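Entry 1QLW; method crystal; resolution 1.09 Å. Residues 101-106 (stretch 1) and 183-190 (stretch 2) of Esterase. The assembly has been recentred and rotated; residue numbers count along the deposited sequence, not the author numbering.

Stretch 1, residues 101-106: VIDQSG
Stretch 2, residues 183-190: PNPTVANL

Stretch 1 enters as a β-strand that began earlier in the chain. Val101 and Ile102 have extended phi/psi values of -107/118 and -99/160, and Asp103 remains extended at -108/128. Gln104 (-53/153) and Ser105 (-49/136) continue as loop with polyproline-like angles, and Gly106 turns the chain at 69/24, a positive phi that by itself favours glycine. Stretch 2 opens with Pro183, preceded by a cis peptide bond (-60/147), and Asn184 (-59/149). From Thr186 (-56/-37) through Leu190 (-66/-33) the angles are helical, and the helix continues later in the chain. Its first turns are fixed by Val187 N to Asn184 O at 2.9 Å, Asn189 N to Pro185 O at 3.2 Å and Leu190 N to Thr186 O at 2.8 Å, all hydrogen bonds. Both prolines have C-gamma exo rings.

The backbones come nearest where Ser105 CA lies 5.3 Å from Thr186 CA, so the loop after the strand meets the first turn of the helix. The contact is small, burying 266 Å² summed over both sides, and Ser105 and Thr186 contribute the largest shares.

One hydrogen bond links the stretches: Ser105 N donates to Thr186 OG1 at 3.0 Å, with an N-H...O angle of 142°. The m rotamer of Thr186 (chi1 -57°) places OG1 to receive it and puts the methyl, Thr186 CG2, 3.8 Å from Ile102 CD1. That apolar contact depends on Ile102 pointing toward the helix with chi1 at 72° (p) and chi2 at 136°, between wells. Gln104 CB packs 3.4 Å from Thr186 OG1; its CA-to-CB bond runs sideways, and its chi angles are -78° (m), -171° (t) and 42°.

Ser105 points toward the helix in the m rotamer (chi1 -64°). Its OG lies 3.7 Å from Pro185 CB and 3.2 Å from Asn189 ND2; the CA-to-CB bond of Asn189 also points toward stretch 1 (chi1 -71°, m; chi2 -32°). Ser105 OG is 3.5 Å from Thr186 N, but the poor angle rules out a hydrogen bond there; OG is hydrogen-bonded elsewhere in the structure.

Asn184 also points toward stretch 1, with chi1 at -174° (t) and chi2 at 88°. The CA-to-CB bond of Leu190 (chi1 -70°, m; chi2 167°, t) runs sideways, yet its end comes nearer, with Leu190 CD2 4.8 Å from Ile102 CD1. Asp103 (chi1 -74°, m; chi2 -17°) and Val187 (chi1 169°, t) point away, while Val101 (chi1 178°, t) is out of reach.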

# COMPACT_ATOMS: atom_id res chain seq x y z
N VAL A 101 4.73 -7.85 -6.11
CA VAL A 101 5.31 -6.71 -5.40
C VAL A 101 4.69 -6.67 -4.01
O VAL A 101 3.47 -6.50 -3.88
CB VAL A 101 5.09 -5.39 -6.14
CG1 VAL A 101 5.66 -4.23 -5.33
CG2 VAL A 101 5.71 -5.41 -7.54
N ILE A 102 5.52 -6.83 -2.99
CA ILE A 102 5.03 -6.94 -1.62
C ILE A 102 5.14 -5.63 -0.86
O ILE A 102 5.90 -4.73 -1.21
CB ILE A 102 5.76 -8.06 -0.85
CG1 ILE A 102 7.20 -7.72 -0.50
CG2 ILE A 102 5.68 -9.37 -1.63
CD1 ILE A 102 7.69 -8.02 0.86
N ASP A 103 4.35 -5.55 0.22
CA ASP A 103 4.68 -4.68 1.34
C ASP A 103 5.13 -5.62 2.48
O ASP A 103 4.42 -6.57 2.81
CB ASP A 103 3.55 -3.79 1.84
CG ASP A 103 3.25 -2.63 0.91
OD1 ASP A 103 4.11 -2.30 0.05
OD2 ASP A 103 2.19 -1.98 1.09
N GLN A 104 6.31 -5.34 3.03
CA GLN A 104 6.80 -6.15 4.13
C GLN A 104 5.78 -6.25 5.25
O GLN A 104 4.98 -5.33 5.46
CB GLN A 104 8.05 -5.54 4.76
CG GLN A 104 9.36 -5.75 4.02
CD GLN A 104 10.53 -5.28 4.84
OE1 GLN A 104 10.59 -5.54 6.06
NE2 GLN A 104 11.48 -4.59 4.23
N SER A 105 5.84 -7.34 6.00
CA SER A 105 5.07 -7.42 7.24
C SER A 105 5.31 -6.14 8.04
O SER A 105 6.44 -5.66 8.16
CB SER A 105 5.54 -8.63 8.03
OG SER A 105 5.29 -9.84 7.36
N GLY A 106 4.24 -5.58 8.59
CA GLY A 106 4.33 -4.40 9.42
C GLY A 106 4.71 -3.13 8.68
O GLY A 106 5.22 -2.21 9.33
N PRO A 183 14.56 -13.47 12.46
CA PRO A 183 14.25 -12.89 11.17
C PRO A 183 12.88 -12.25 11.12
O PRO A 183 11.92 -12.65 11.78
CB PRO A 183 14.29 -14.11 10.22
CG PRO A 183 15.29 -15.01 10.87
CD PRO A 183 14.99 -14.89 12.33
N ASN A 184 12.79 -11.19 10.32
CA ASN A 184 11.52 -10.47 10.20
C ASN A 184 10.46 -11.43 9.68
O ASN A 184 10.76 -12.32 8.89
CB ASN A 184 11.76 -9.32 9.21
CG ASN A 184 10.56 -8.41 9.09
OD1 ASN A 184 10.43 -7.44 9.87
ND2 ASN A 184 9.70 -8.70 8.17
N PRO A 185 9.20 -11.26 10.06
CA PRO A 185 8.12 -12.11 9.58
C PRO A 185 7.99 -12.19 8.07
O PRO A 185 7.47 -13.18 7.52
CB PRO A 185 6.87 -11.54 10.25
CG PRO A 185 7.38 -10.97 11.53
CD PRO A 185 8.70 -10.35 11.12
N THR A 186 8.48 -11.18 7.34
CA THR A 186 8.49 -11.24 5.89
C THR A 186 9.21 -12.49 5.40
O THR A 186 8.85 -13.05 4.36
CB THR A 186 9.15 -9.98 5.31
OG1 THR A 186 8.47 -8.80 5.76
CG2 THR A 186 9.15 -9.97 3.80
N VAL A 187 10.28 -12.90 6.07
CA VAL A 187 11.08 -14.04 5.63
C VAL A 187 10.26 -15.31 5.51
O VAL A 187 10.30 -15.97 4.46
CB VAL A 187 12.27 -14.21 6.61
CG1 VAL A 187 12.99 -15.53 6.36
CG2 VAL A 187 13.23 -13.03 6.44
N ALA A 188 9.51 -15.68 6.56
CA ALA A 188 8.68 -16.86 6.47
C ALA A 188 7.59 -16.69 5.42
O ALA A 188 7.21 -17.64 4.74
CB ALA A 188 8.04 -17.16 7.81
N ASN A 189 7.04 -15.49 5.30
CA ASN A 189 6.01 -15.24 4.30
C ASN A 189 6.54 -15.38 2.88
O ASN A 189 5.82 -15.85 2.00
CB ASN A 189 5.37 -13.87 4.53
CG ASN A 189 4.50 -13.87 5.77
OD1 ASN A 189 3.91 -14.89 6.11
ND2 ASN A 189 4.43 -12.73 6.42
N LEU A 190 7.81 -15.01 2.65
CA LEU A 190 8.39 -15.20 1.32
C LEU A 190 8.51 -16.69 1.01
O LEU A 190 8.37 -17.06 -0.16
CB LEU A 190 9.74 -14.52 1.21
CG LEU A 190 9.67 -12.98 1.19
CD1 LEU A 190 11.07 -12.41 1.39
CD2 LEU A 190 9.06 -12.47 -0.10